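Tail fiber protein (Acinetobacter phage AM24, PDB 5W5P) probably binds capsular polysaccharide on the host cell surface as the trimeric, beta-helical tailspike of the phage, and may degrade it. Local coordinates at residues A[234-239]-A[263-268]; A[268-273]-A[290-295]; A[286-291]-A[313-318]; A[170-175]-A[207-212]; A[226-231]-A[257-262]. All coordinates share one frame; numbering follows the deposited sequence.

Interaction 1 of 5, residues A[234-239]-A[263-268]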
# COMPACT_ATOMS: atom_id res chain seq x y z
N GLY A 234 2.41 6.17 19.33
CA GLY A 234 1.79 6.57 20.57
C GLY A 234 0.58 5.76 20.98
O GLY A 234 -0.05 5.10 20.15
N ARG A 235 0.27 5.78 22.27
CA ARG A 235 -0.96 5.20 22.81
C ARG A 235 -1.94 6.32 23.09
O ARG A 235 -1.56 7.35 23.66
CB ARG A 235 -0.68 4.40 24.08
CG ARG A 235 -1.63 3.22 24.30
CD ARG A 235 -2.99 3.66 24.82
NE ARG A 235 -3.81 2.52 25.24
CZ ARG A 235 -4.43 1.68 24.41
NH1 ARG A 235 -4.34 1.84 23.10
NH2 ARG A 235 -5.14 0.68 24.90
N TYR A 236 -3.20 6.13 22.69
CA TYR A 236 -4.25 7.11 22.89
C TYR A 236 -5.45 6.41 23.51
O TYR A 236 -5.99 5.47 22.92
CB TYR A 236 -4.65 7.79 21.58
CG TYR A 236 -3.52 8.55 20.93
CD1 TYR A 236 -2.56 7.91 20.17
CD2 TYR A 236 -3.42 9.92 21.09
CE1 TYR A 236 -1.54 8.61 19.57
CE2 TYR A 236 -2.39 10.63 20.51
CZ TYR A 236 -1.46 9.97 19.75
OH TYR A 236 -0.43 10.68 19.18
N LEU A 237 -5.85 6.86 24.69
CA LEU A 237 -6.89 6.21 25.47
C LEU A 237 -7.92 7.26 25.88
O LEU A 237 -7.57 8.25 26.53
CB LEU A 237 -6.29 5.51 26.70
CG LEU A 237 -7.24 4.79 27.67
CD1 LEU A 237 -8.13 3.79 26.93
CD2 LEU A 237 -6.43 4.11 28.75
N ARG A 238 -9.17 7.04 25.47
CA ARG A 238 -10.30 7.92 25.82
C ARG A 238 -10.01 9.37 25.44
O ARG A 238 -10.32 10.31 26.18
CB ARG A 238 -10.66 7.79 27.30
CG ARG A 238 -11.05 6.37 27.70
CD ARG A 238 -11.53 6.29 29.13
NE ARG A 238 -11.76 4.91 29.55
CZ ARG A 238 -10.82 4.13 30.09
NH1 ARG A 238 -9.59 4.59 30.28
NH2 ARG A 238 -11.11 2.88 30.45
N ILE A 239 -9.43 9.55 24.25
CA ILE A 239 -9.13 10.86 23.69
C ILE A 239 -10.26 11.25 22.75
O ILE A 239 -10.63 10.48 21.86
CB ILE A 239 -7.77 10.86 22.98
CG1 ILE A 239 -6.65 10.61 24.00
CG2 ILE A 239 -7.56 12.16 22.18
CD1 ILE A 239 -6.23 11.84 24.77
N GLU A 263 -0.09 6.86 11.93
CA GLU A 263 0.39 5.54 11.56
C GLU A 263 1.04 4.85 12.75
O GLU A 263 1.78 5.48 13.50
CB GLU A 263 1.38 5.63 10.39
CG GLU A 263 1.69 4.31 9.70
CD GLU A 263 2.61 4.47 8.50
OE1 GLU A 263 2.76 3.50 7.73
OE2 GLU A 263 3.19 5.56 8.33
N GLU A 264 0.76 3.55 12.90
CA GLU A 264 1.43 2.69 13.88
C GLU A 264 1.21 3.17 15.32
O GLU A 264 2.14 3.25 16.13
CB GLU A 264 2.92 2.55 13.57
CG GLU A 264 3.23 1.46 12.55
CD GLU A 264 4.15 1.93 11.42
OE1 GLU A 264 5.09 2.70 11.71
OE2 GLU A 264 3.91 1.53 10.26
N ASN A 265 -0.05 3.46 15.65
CA ASN A 265 -0.44 3.87 16.99
C ASN A 265 -1.33 2.81 17.62
O ASN A 265 -1.78 1.86 16.97
CB ASN A 265 -1.17 5.22 16.98
CG ASN A 265 -0.29 6.36 16.54
OD1 ASN A 265 0.67 6.73 17.23
ND2 ASN A 265 -0.60 6.93 15.38
N HIS A 266 -1.61 2.99 18.91
CA HIS A 266 -2.51 2.13 19.67
C HIS A 266 -3.66 3.00 20.17
O HIS A 266 -3.54 3.70 21.18
CB HIS A 266 -1.76 1.46 20.83
CG HIS A 266 -0.53 0.71 20.41
ND1 HIS A 266 -0.49 -0.67 20.32
CD2 HIS A 266 0.70 1.14 20.07
CE1 HIS A 266 0.71 -1.05 19.94
NE2 HIS A 266 1.46 0.03 19.78
N LEU A 267 -4.78 2.97 19.45
CA LEU A 267 -5.95 3.78 19.78
C LEU A 267 -6.99 2.92 20.49
O LEU A 267 -7.30 1.81 20.06
CB LEU A 267 -6.58 4.40 18.53
CG LEU A 267 -5.65 5.02 17.49
CD1 LEU A 267 -6.45 5.69 16.40
CD2 LEU A 267 -4.72 6.03 18.14
N ALA A 268 -7.53 3.44 21.59
CA ALA A 268 -8.55 2.72 22.33
C ALA A 268 -9.53 3.71 22.94
O ALA A 268 -9.12 4.68 23.57
CB ALA A 268 -7.92 1.85 23.42
O HOH W 1 -5.22 -0.13 20.84
O HOH W 2 1.42 9.36 18.03
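Strands 235-237 and 266-268 run parallel, their axes 4.8 Å apart and only 4° from exact alignment, pairing Arg-235 with His-266, Tyr-236 with Leu-267 and Leu-237 with Ala-268. These are equivalent strands on successive coils of a parallel beta-helix. Backbone bonds begin with His-266 N to Gly-234 O and end with Arg-238 N to Ala-268 O. His-266 O receives Tyr-236 N at 2.9 Å and, more weakly, Arg-235 NH1 at 2.8 Å; a bend at chi2 (-77°) swings Arg-235 CD back toward the neighbouring strand. Asn-265 OD1 takes Gly-234 N at 2.8 Å in its carbonyl plane, and a water donates to it while also hydrogen-bonded to Tyr-236 OH. The Ala-268 methyl lies over one face of the Arg-235 guanidinium, CB to NH2 3.4 Å. On the opposite side of the sheet, Tyr-236 and Leu-267 point the same way, Tyr-236 CD1 3.5 Å from Leu-267 CD2. Arg-235 NH2 donates to Ile-158 O and Gly-160 O of the second subunit, and His-266 NE2 bonds Glu-203 there. The face bearing Arg-235 and His-266 therefore serves both coil stacking and the trimer, whereas Tyr-236 and Leu-267 contribute apolar surface to the interior.

Interaction 2 of 5, residues A[268-273]-A[290-295]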
# COMPACT_ATOMS: atom_id res chain seq x y z
N ALA A 268 -7.53 3.44 21.59
CA ALA A 268 -8.55 2.72 22.33
C ALA A 268 -9.53 3.71 22.94
O ALA A 268 -9.12 4.68 23.57
CB ALA A 268 -7.92 1.85 23.42
N LEU A 269 -10.82 3.46 22.72
CA LEU A 269 -11.90 4.22 23.34
C LEU A 269 -11.85 5.70 22.98
O LEU A 269 -12.30 6.55 23.75
CB LEU A 269 -11.90 4.03 24.86
CG LEU A 269 -12.10 2.58 25.30
CD1 LEU A 269 -11.73 2.38 26.77
CD2 LEU A 269 -13.53 2.17 25.04
N CYS A 270 -11.29 6.02 21.82
CA CYS A 270 -11.25 7.39 21.34
C CYS A 270 -12.55 7.73 20.62
O CYS A 270 -13.13 6.88 19.93
CB CYS A 270 -10.06 7.61 20.41
SG CYS A 270 -8.45 7.19 21.14
N ASN A 271 -13.02 8.97 20.79
CA ASN A 271 -14.28 9.37 20.16
C ASN A 271 -14.10 9.60 18.67
O ASN A 271 -14.99 9.26 17.87
CB ASN A 271 -14.82 10.64 20.82
CG ASN A 271 -15.33 10.40 22.22
OD1 ASN A 271 -15.85 9.33 22.53
ND2 ASN A 271 -15.18 11.40 23.08
N ARG A 272 -12.98 10.20 18.27
CA ARG A 272 -12.65 10.42 16.87
C ARG A 272 -11.14 10.31 16.70
O ARG A 272 -10.38 10.61 17.62
CB ARG A 272 -13.11 11.80 16.36
CG ARG A 272 -14.60 12.07 16.48
CD ARG A 272 -15.37 11.50 15.31
NE ARG A 272 -16.75 11.98 15.32
CZ ARG A 272 -17.76 11.33 15.89
NH1 ARG A 272 -18.98 11.84 15.85
NH2 ARG A 272 -17.55 10.18 16.51
N ILE A 273 -10.72 9.87 15.51
CA ILE A 273 -9.32 9.99 15.14
C ILE A 273 -9.04 11.38 14.60
O ILE A 273 -8.15 12.09 15.08
CB ILE A 273 -8.94 8.90 14.13
CG1 ILE A 273 -9.21 7.51 14.70
CG2 ILE A 273 -7.48 9.03 13.74
CD1 ILE A 273 -8.92 6.38 13.72
N GLU A 290 -9.04 -0.15 19.09
CA GLU A 290 -9.88 -1.05 19.87
C GLU A 290 -10.98 -0.24 20.55
O GLU A 290 -10.69 0.63 21.38
CB GLU A 290 -9.04 -1.81 20.90
CG GLU A 290 -7.83 -2.52 20.32
CD GLU A 290 -8.15 -3.92 19.82
OE1 GLU A 290 -9.34 -4.24 19.63
OE2 GLU A 290 -7.20 -4.72 19.63
N SER A 291 -12.23 -0.54 20.21
CA SER A 291 -13.39 0.07 20.86
C SER A 291 -13.39 1.59 20.71
O SER A 291 -13.72 2.32 21.65
CB SER A 291 -13.46 -0.34 22.33
OG SER A 291 -13.49 -1.75 22.47
N CYS A 292 -13.01 2.08 19.54
CA CYS A 292 -13.09 3.50 19.23
C CYS A 292 -14.47 3.83 18.68
O CYS A 292 -15.01 3.11 17.84
CB CYS A 292 -12.02 3.89 18.22
SG CYS A 292 -10.35 3.90 18.90
N TYR A 293 -15.04 4.95 19.14
CA TYR A 293 -16.40 5.31 18.77
C TYR A 293 -16.49 6.05 17.44
O TYR A 293 -17.60 6.31 16.97
CB TYR A 293 -17.02 6.14 19.90
CG TYR A 293 -16.96 5.41 21.22
CD1 TYR A 293 -17.77 4.30 21.45
CD2 TYR A 293 -16.08 5.80 22.22
CE1 TYR A 293 -17.72 3.61 22.65
CE2 TYR A 293 -16.02 5.12 23.43
CZ TYR A 293 -16.84 4.02 23.64
OH TYR A 293 -16.79 3.33 24.83
N GLY A 294 -15.36 6.38 16.83
CA GLY A 294 -15.36 7.07 15.55
C GLY A 294 -13.96 7.22 14.99
O GLY A 294 -12.99 7.36 15.74
N GLY A 295 -13.84 7.19 13.66
CA GLY A 295 -12.54 7.32 13.03
C GLY A 295 -12.32 8.65 12.35
O GLY A 295 -12.32 9.70 13.00
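The carbonyl oxygen of Cys-270 accepts Tyr-293 N at 2.8 Å, nearly in line with its C=O bond, and this joins two successive coils of the parallel beta-helix in the loop leading to a corner between faces. Here 268-273 and 290-295 turn in the same manner: Leu-269 and Ser-291, at equivalent places in the two coils, both have positive phi, and each coil then places a cysteine. Cys-270 CB lies 4.0 Å from Cys-292 SG. Two further backbone bonds lie before and after it along the loop, Leu-269 N to Glu-290 O at 3.1 Å and Ile-273 N to Gly-295 O at 3.0 Å; in the latter the donor stands above the carbonyl plane. Leu-269, with CG anti to its carbonyl carbon (chi1 -61°), runs side by side with Tyr-293, and its CD2 approaches Tyr-293 OH to 3.5 Å. The tyrosine ring also has a carbonyl of its own coil, Ser-291 O, 4.0 Å above its centre. Asn-271 O is held by Arg-272 NH2 at 3.0 Å, again from above the carbonyl plane. The same guanidinium makes a cation-pi contact with Tyr-297. At the corner, buried Ile-273 lies against the next coil, its CG1 3.7 Å from Gly-295 CA.

Interaction 3 of 5, residues A[286-291]-A[313-318]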
# COMPACT_ATOMS: atom_id res chain seq x y z
N ARG A 286 -2.41 1.46 9.47
CA ARG A 286 -1.69 0.51 10.32
C ARG A 286 -1.74 0.91 11.80
O ARG A 286 -0.74 0.89 12.51
CB ARG A 286 -0.24 0.35 9.84
CG ARG A 286 -0.10 -0.32 8.47
CD ARG A 286 1.25 -0.03 7.81
NE ARG A 286 1.28 1.25 7.11
CZ ARG A 286 0.91 1.43 5.85
NH1 ARG A 286 0.48 0.40 5.13
NH2 ARG A 286 0.96 2.63 5.29
N ASN A 287 -2.94 1.26 12.26
CA ASN A 287 -3.17 1.56 13.67
C ASN A 287 -4.02 0.47 14.30
O ASN A 287 -4.97 -0.01 13.69
CB ASN A 287 -3.86 2.91 13.85
CG ASN A 287 -3.12 4.06 13.19
OD1 ASN A 287 -3.40 4.41 12.04
ND2 ASN A 287 -2.21 4.66 13.93
N PHE A 288 -3.68 0.10 15.53
CA PHE A 288 -4.46 -0.86 16.32
C PHE A 288 -5.55 -0.08 17.07
O PHE A 288 -5.29 0.50 18.12
CB PHE A 288 -3.57 -1.61 17.29
CG PHE A 288 -2.52 -2.47 16.63
CD1 PHE A 288 -2.81 -3.17 15.47
CD2 PHE A 288 -1.24 -2.57 17.17
CE1 PHE A 288 -1.86 -3.97 14.86
CE2 PHE A 288 -0.28 -3.37 16.56
CZ PHE A 288 -0.59 -4.07 15.41
N CYS A 289 -6.77 -0.07 16.54
CA CYS A 289 -7.87 0.69 17.14
C CYS A 289 -8.87 -0.27 17.77
O CYS A 289 -9.50 -1.07 17.07
CB CYS A 289 -8.56 1.57 16.11
SG CYS A 289 -7.46 2.42 14.97
N GLU A 290 -9.04 -0.15 19.09
CA GLU A 290 -9.88 -1.05 19.87
C GLU A 290 -10.98 -0.24 20.55
O GLU A 290 -10.69 0.63 21.38
CB GLU A 290 -9.04 -1.81 20.90
CG GLU A 290 -7.83 -2.52 20.32
CD GLU A 290 -8.15 -3.92 19.82
OE1 GLU A 290 -9.34 -4.24 19.63
OE2 GLU A 290 -7.20 -4.72 19.63
N SER A 291 -12.23 -0.54 20.21
CA SER A 291 -13.39 0.07 20.86
C SER A 291 -13.39 1.59 20.71
O SER A 291 -13.72 2.32 21.65
CB SER A 291 -13.46 -0.34 22.33
OG SER A 291 -13.49 -1.75 22.47
N GLY A 313 -4.49 -1.06 6.13
CA GLY A 313 -4.00 -1.99 7.14
C GLY A 313 -4.34 -1.65 8.58
O GLY A 313 -3.64 -2.09 9.49
N ASN A 314 -5.41 -0.89 8.81
CA ASN A 314 -5.83 -0.58 10.16
C ASN A 314 -6.54 -1.78 10.79
O ASN A 314 -7.07 -2.66 10.11
CB ASN A 314 -6.78 0.62 10.18
CG ASN A 314 -6.07 1.93 9.91
OD1 ASN A 314 -5.28 2.40 10.73
ND2 ASN A 314 -6.35 2.52 8.76
N LEU A 315 -6.54 -1.80 12.13
CA LEU A 315 -7.42 -2.66 12.90
C LEU A 315 -8.57 -1.81 13.43
O LEU A 315 -8.34 -0.71 13.95
CB LEU A 315 -6.67 -3.32 14.05
CG LEU A 315 -7.43 -3.90 15.25
CD1 LEU A 315 -8.06 -5.23 14.91
CD2 LEU A 315 -6.49 -4.06 16.43
N TRP A 316 -9.80 -2.30 13.26
CA TRP A 316 -11.01 -1.57 13.66
C TRP A 316 -12.01 -2.59 14.20
O TRP A 316 -12.81 -3.15 13.44
CB TRP A 316 -11.59 -0.77 12.50
CG TRP A 316 -12.57 0.28 12.89
CD1 TRP A 316 -13.93 0.23 12.74
CD2 TRP A 316 -12.28 1.54 13.50
NE1 TRP A 316 -14.50 1.38 13.22
CE2 TRP A 316 -13.51 2.21 13.68
CE3 TRP A 316 -11.10 2.18 13.90
CZ2 TRP A 316 -13.59 3.48 14.26
CZ3 TRP A 316 -11.19 3.44 14.47
CH2 TRP A 316 -12.42 4.07 14.65
N GLU A 317 -11.97 -2.82 15.51
CA GLU A 317 -12.76 -3.86 16.16
C GLU A 317 -13.62 -3.25 17.26
O GLU A 317 -13.18 -2.35 17.98
CB GLU A 317 -11.84 -4.94 16.74
CG GLU A 317 -12.53 -6.26 17.04
CD GLU A 317 -11.53 -7.38 17.28
OE1 GLU A 317 -10.31 -7.10 17.26
OE2 GLU A 317 -11.96 -8.54 17.49
N SER A 318 -14.85 -3.77 17.39
CA SER A 318 -15.79 -3.33 18.43
C SER A 318 -15.93 -1.82 18.44
O SER A 318 -16.04 -1.19 19.50
CB SER A 318 -15.36 -3.85 19.80
OG SER A 318 -15.15 -5.25 19.77
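Two carboxylates, those of Glu-290 and Glu-317, lie side by side and point the same way, with Glu-290 OE1 only 3.8 Å from Glu-317 OE1 and their planes 29° apart. Glu-290 reaches this place through a bend at chi2 (-88°), while Glu-317 is extended beyond CG. The other oxygen of Glu-290, OE2, accepts Asn-228 ND2 of the second subunit and also touches Leu-315 CD2 at 3.3 Å. Leu-315 continues along the same face, crossing Phe-288 at about a right angle, Leu-315 CD2 to Phe-288 CD1 3.9 Å.

On the reverse face Cys-289 meets Trp-316. Cys-289 CB touches Trp-316 CE3 at 3.4 Å, and its SG sits at the edge of the six-membered ring, 5.0 Å from the centroid, a sulfur-aromatic contact. Trp-316 NE1 donates to Gly-320 O, and Phe-322 meets the indole edge-to-face.

The backbones belong to neighbouring coils of the parallel beta-helix, pairing Phe-288, Cys-289 and Glu-290 with Leu-315, Trp-316 and Glu-317. Leu-315 N to Asn-287 O is short and nearly straight, whereas Glu-317 N to Cys-289 O, at 3.4 Å, is weak. Just before the strands in the chain, Asn-314 turns its side chain across to the other coil: OD1 accepts Asn-287 N at 3.0 Å, and ND2 is held by Val-284 O.

The contact illustrates how one strand pair serves two environments. Cys-289 and Trp-316 form core inside the coil, while Glu-290 brings a carboxylate to the border with the second subunit, where Asn-228 engages it and probably offsets part of its repulsion with Glu-317.

Interaction 4 of 5, residues A[170-175]-A[207-212]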
# COMPACT_ATOMS: atom_id res chain seq x y z
N GLY A 170 7.67 6.47 27.72
CA GLY A 170 6.59 5.76 28.39
C GLY A 170 5.69 6.63 29.24
O GLY A 170 4.68 6.13 29.75
N ALA A 171 6.02 7.91 29.41
CA ALA A 171 5.23 8.78 30.27
C ALA A 171 3.79 8.89 29.77
O ALA A 171 3.48 8.60 28.61
CB ALA A 171 5.87 10.17 30.36
N ARG A 172 2.91 9.33 30.67
CA ARG A 172 1.51 9.56 30.35
C ARG A 172 1.22 11.05 30.42
O ARG A 172 1.73 11.76 31.28
CB ARG A 172 0.60 8.81 31.32
CG ARG A 172 -0.88 9.08 31.11
CD ARG A 172 -1.66 8.85 32.38
NE ARG A 172 -2.06 7.46 32.50
CZ ARG A 172 -1.85 6.71 33.58
NH1 ARG A 172 -1.25 7.23 34.65
NH2 ARG A 172 -2.24 5.45 33.59
N VAL A 173 0.39 11.53 29.49
CA VAL A 173 -0.06 12.92 29.45
C VAL A 173 -1.58 12.90 29.48
O VAL A 173 -2.22 12.44 28.53
CB VAL A 173 0.46 13.66 28.21
CG1 VAL A 173 -0.12 15.08 28.16
CG2 VAL A 173 1.98 13.70 28.21
N TRP A 174 -2.16 13.39 30.57
CA TRP A 174 -3.60 13.63 30.62
C TRP A 174 -3.92 14.89 29.83
O TRP A 174 -3.31 15.94 30.05
CB TRP A 174 -4.07 13.78 32.06
CG TRP A 174 -3.94 12.55 32.88
CD1 TRP A 174 -2.92 12.25 33.74
CD2 TRP A 174 -4.86 11.46 32.95
NE1 TRP A 174 -3.15 11.03 34.33
CE2 TRP A 174 -4.33 10.53 33.87
CE3 TRP A 174 -6.08 11.18 32.33
CZ2 TRP A 174 -4.98 9.33 34.18
CZ3 TRP A 174 -6.73 10.00 32.64
CH2 TRP A 174 -6.17 9.08 33.55
N VAL A 175 -4.88 14.79 28.92
CA VAL A 175 -5.19 15.85 27.97
C VAL A 175 -6.53 16.47 28.34
O VAL A 175 -7.52 15.76 28.55
CB VAL A 175 -5.21 15.33 26.53
CG1 VAL A 175 -5.37 16.48 25.55
CG2 VAL A 175 -3.95 14.53 26.24
N GLY A 207 6.72 6.86 22.20
CA GLY A 207 6.94 6.63 23.62
C GLY A 207 6.05 7.42 24.55
O GLY A 207 6.43 7.64 25.71
N LEU A 208 4.88 7.86 24.08
CA LEU A 208 3.98 8.69 24.86
C LEU A 208 2.60 8.06 24.92
O LEU A 208 2.13 7.46 23.94
CB LEU A 208 3.84 10.09 24.27
CG LEU A 208 4.96 11.08 24.55
CD1 LEU A 208 4.67 12.39 23.84
CD2 LEU A 208 5.13 11.30 26.05
N ARG A 209 1.94 8.22 26.06
CA ARG A 209 0.57 7.74 26.27
C ARG A 209 -0.31 8.95 26.53
O ARG A 209 -0.30 9.51 27.63
CB ARG A 209 0.52 6.75 27.43
CG ARG A 209 1.33 5.49 27.23
CD ARG A 209 1.31 4.62 28.47
NE ARG A 209 2.05 5.23 29.57
CZ ARG A 209 1.67 5.18 30.85
NH1 ARG A 209 0.55 4.55 31.19
NH2 ARG A 209 2.41 5.76 31.78
N PHE A 210 -1.07 9.37 25.52
CA PHE A 210 -2.03 10.45 25.68
C PHE A 210 -3.35 9.85 26.15
O PHE A 210 -3.83 8.88 25.58
CB PHE A 210 -2.21 11.22 24.37
CG PHE A 210 -1.01 12.03 23.98
CD1 PHE A 210 -0.17 11.61 22.96
CD2 PHE A 210 -0.71 13.21 24.64
CE1 PHE A 210 0.94 12.37 22.59
CE2 PHE A 210 0.40 13.97 24.29
CZ PHE A 210 1.22 13.54 23.27
N GLN A 211 -3.92 10.43 27.21
CA GLN A 211 -5.08 9.84 27.85
C GLN A 211 -6.05 10.93 28.28
O GLN A 211 -5.64 11.97 28.81
CB GLN A 211 -4.68 8.99 29.06
CG GLN A 211 -5.82 8.18 29.68
CD GLN A 211 -5.33 7.07 30.60
OE1 GLN A 211 -4.17 6.67 30.54
NE2 GLN A 211 -6.23 6.57 31.45
N GLY A 212 -7.35 10.69 28.04
CA GLY A 212 -8.40 11.52 28.56
C GLY A 212 -9.26 10.72 29.53
O GLY A 212 -9.15 9.49 29.63
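Gly-170 O is gripped by the Arg-209 guanidinium, through NE at 2.8 Å, with the oxygen near the guanidinium plane, and weakly through NH2 at 3.1 Å. The bend at chi3 (-69°) turns NE toward that carbonyl. Arg-172 CB lies over one face of the same guanidinium, 3.6 Å from Arg-209 NH2. Arg-172 in turn donates through NE to Gln-211 OE1 at 3.0 Å, approaching from above the amide plane. Arg-209 NH1 lies over one face of its guanidinium and Trp-174 CZ2 over the opposite one, both offset toward the rim. Gln-211 lies alongside the indole, NE2 3.3 Å from Trp-174 CH2. On the other face of the sheet, Phe-210 CD2 is 3.8 Å from both Val-173 CB and Val-175 CG2, and Tyr-236 of the next coil meets the phenylalanine ring. The frame behind these groups is a parallel strand pair of the beta-helix, 172-175 with 209-211, bonded by Val-173 N to Arg-209 O and Gln-211 N to Val-173 O, among others. Farther out, Ser-144 OG binds Arg-172 NH1. Asp-161 of the second subunit makes a salt bridge with Arg-172 NH2, while its backbone O accepts Arg-209 NH1. Arg-172 NH2 and Arg-209 NH1, 3.8 Å apart, can thus coexist, probably because these acceptors offset their charge.

Interaction 5 of 5, residues A[226-231]-A[257-262]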
# COMPACT_ATOMS: atom_id res chain seq x y z
N LEU A 226 -1.24 22.97 12.88
CA LEU A 226 -0.13 22.03 12.79
C LEU A 226 -0.25 21.25 11.49
O LEU A 226 -1.16 20.43 11.34
CB LEU A 226 -0.10 21.10 14.00
CG LEU A 226 0.17 21.80 15.33
CD1 LEU A 226 0.35 20.82 16.48
CD2 LEU A 226 1.39 22.70 15.20
N TYR A 227 0.65 21.52 10.55
CA TYR A 227 0.71 20.83 9.27
C TYR A 227 1.95 19.96 9.21
O TYR A 227 2.89 20.12 10.00
CB TYR A 227 0.73 21.81 8.09
CG TYR A 227 -0.44 22.77 8.02
CD1 TYR A 227 -1.63 22.51 8.68
CD2 TYR A 227 -0.35 23.95 7.28
CE1 TYR A 227 -2.70 23.38 8.62
CE2 TYR A 227 -1.42 24.84 7.20
CZ TYR A 227 -2.58 24.55 7.88
OH TYR A 227 -3.65 25.41 7.81
N ASN A 228 1.96 19.03 8.25
CA ASN A 228 3.08 18.11 8.05
C ASN A 228 3.43 17.39 9.35
O ASN A 228 4.53 17.52 9.89
CB ASN A 228 4.29 18.83 7.46
CG ASN A 228 4.04 19.38 6.06
OD1 ASN A 228 2.89 19.61 5.66
ND2 ASN A 228 5.11 19.61 5.31
N VAL A 229 2.46 16.62 9.84
CA VAL A 229 2.54 15.98 11.15
C VAL A 229 2.63 14.47 10.96
O VAL A 229 1.78 13.88 10.28
CB VAL A 229 1.34 16.35 12.03
CG1 VAL A 229 1.50 15.76 13.43
CG2 VAL A 229 1.17 17.86 12.09
N ASN A 230 3.63 13.86 11.57
CA ASN A 230 3.75 12.40 11.67
C ASN A 230 3.39 12.00 13.09
O ASN A 230 4.16 12.22 14.03
CB ASN A 230 5.16 11.94 11.30
CG ASN A 230 5.37 11.84 9.80
OD1 ASN A 230 4.46 11.50 9.05
ND2 ASN A 230 6.59 12.15 9.36
N MSE A 231 2.20 11.42 13.26
CA MSE A 231 1.79 10.85 14.54
C MSE A 231 2.00 9.35 14.54
O MSE A 231 1.21 8.62 13.95
CB MSE A 231 0.33 11.17 14.84
CG MSE A 231 0.02 12.63 14.96
SE MSE A 231 -1.83 12.98 15.42
CE MSE A 231 -1.75 12.77 17.35
N VAL A 257 -7.70 19.92 7.89
CA VAL A 257 -6.41 19.34 8.23
C VAL A 257 -5.59 19.25 6.94
O VAL A 257 -6.14 19.12 5.84
CB VAL A 257 -6.56 17.96 8.90
CG1 VAL A 257 -7.41 18.07 10.16
CG2 VAL A 257 -7.15 16.94 7.94
N GLN A 258 -4.27 19.34 7.08
CA GLN A 258 -3.40 19.35 5.92
C GLN A 258 -2.14 18.55 6.22
O GLN A 258 -1.40 18.88 7.15
CB GLN A 258 -3.07 20.78 5.50
CG GLN A 258 -1.94 20.89 4.51
CD GLN A 258 -1.61 22.33 4.15
OE1 GLN A 258 -0.49 22.64 3.76
NE2 GLN A 258 -2.61 23.21 4.26
N SER A 259 -1.91 17.50 5.44
CA SER A 259 -0.71 16.67 5.53
C SER A 259 -0.52 16.14 6.96
O SER A 259 0.41 16.51 7.67
CB SER A 259 0.53 17.43 5.06
OG SER A 259 0.48 17.69 3.66
N VAL A 260 -1.44 15.27 7.35
CA VAL A 260 -1.40 14.59 8.64
C VAL A 260 -1.32 13.09 8.38
O VAL A 260 -2.17 12.54 7.66
CB VAL A 260 -2.62 14.94 9.50
CG1 VAL A 260 -2.65 14.07 10.77
CG2 VAL A 260 -2.61 16.42 9.87
N THR A 261 -0.31 12.44 8.94
CA THR A 261 -0.11 11.00 8.82
C THR A 261 -0.21 10.39 10.21
O THR A 261 0.60 10.69 11.08
CB THR A 261 1.25 10.68 8.19
OG1 THR A 261 1.29 11.17 6.84
CG2 THR A 261 1.50 9.17 8.18
N ILE A 262 -1.21 9.53 10.40
CA ILE A 262 -1.46 8.86 11.67
C ILE A 262 -1.22 7.37 11.44
O ILE A 262 -2.05 6.69 10.82
CB ILE A 262 -2.88 9.13 12.18
CG1 ILE A 262 -3.09 10.63 12.33
CG2 ILE A 262 -3.13 8.40 13.49
CD1 ILE A 262 -4.47 11.01 12.82
O HOH W 3 -3.71 19.91 9.94
O HOH W 4 1.50 20.61 3.37
O HOH W 5 4.61 10.34 6.71
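Three backbone hydrogen bonds link 226-231 and 257-262: Val-229 N to Ser-259 O, Thr-261 N to Val-229 O and Met-231 N to Thr-261 O, the last at 2.8 Å. They join parallel strands 229-231 and 260-262, on adjacent coils of the beta-helix, just after the chain turns a corner, at Asn-228 and again at Ser-259. The flat-group contact lies before that corner. Gln-258, its CG anti to the backbone N (chi1 167°) and its chain extended beyond, stacks its amide over one face of the Tyr-227 ring, planes 19° apart, with NE2 3.6 Å from Tyr-227 CE2. Separately, Gln-258 CB makes a CH-pi contact with that ring. Tyr-227 OH is held beyond by Arg-249 and Asp-196. Waters form a third class. One bridges Leu-226 O to Gln-258 N, 3.0 Å from each, and another lies among Asn-228 OD1, Gln-258 OE1 and Ser-259 OG. Apolar contact is supplied by selenomethionine Met-231, whose side chain lies alongside that of Ile-262, SE 4.1 Å from Ile-262 CG1. Asn-228, at the corner, bonds Glu-290 of the third subunit through ND2, and Asn-230, in the strand, bonds Glu-203 of the same chain. Water and side-chain amides thus contribute to polar bonding around the corner, while Met-231 and Ile-262 supply apolar bulk.

All five contacts join successive coils of one parallel beta-helix. Along the chain, interaction 4 closes before the others open; interactions 5 and 1 alternate in their segments, since strands 229-232 and 260-263 lead directly into 235-237 and 266-268. Interactions 2 and 3 follow and share Glu-290 and Ser-291. Interactions 4, 1 and 3 are alternate pairings on one face, in the strand order 172-175, 209-211, 235-237, 266-268, 288-290, 315-317, with interaction 1 centred about 10 Å from each of the other two. Interaction 2 closes the corner beside this face, and interaction 5, centred about 15 Å from interaction 1, touches the third subunit. The other four meet the second subunit, so coil stacking and trimer assembly share residues.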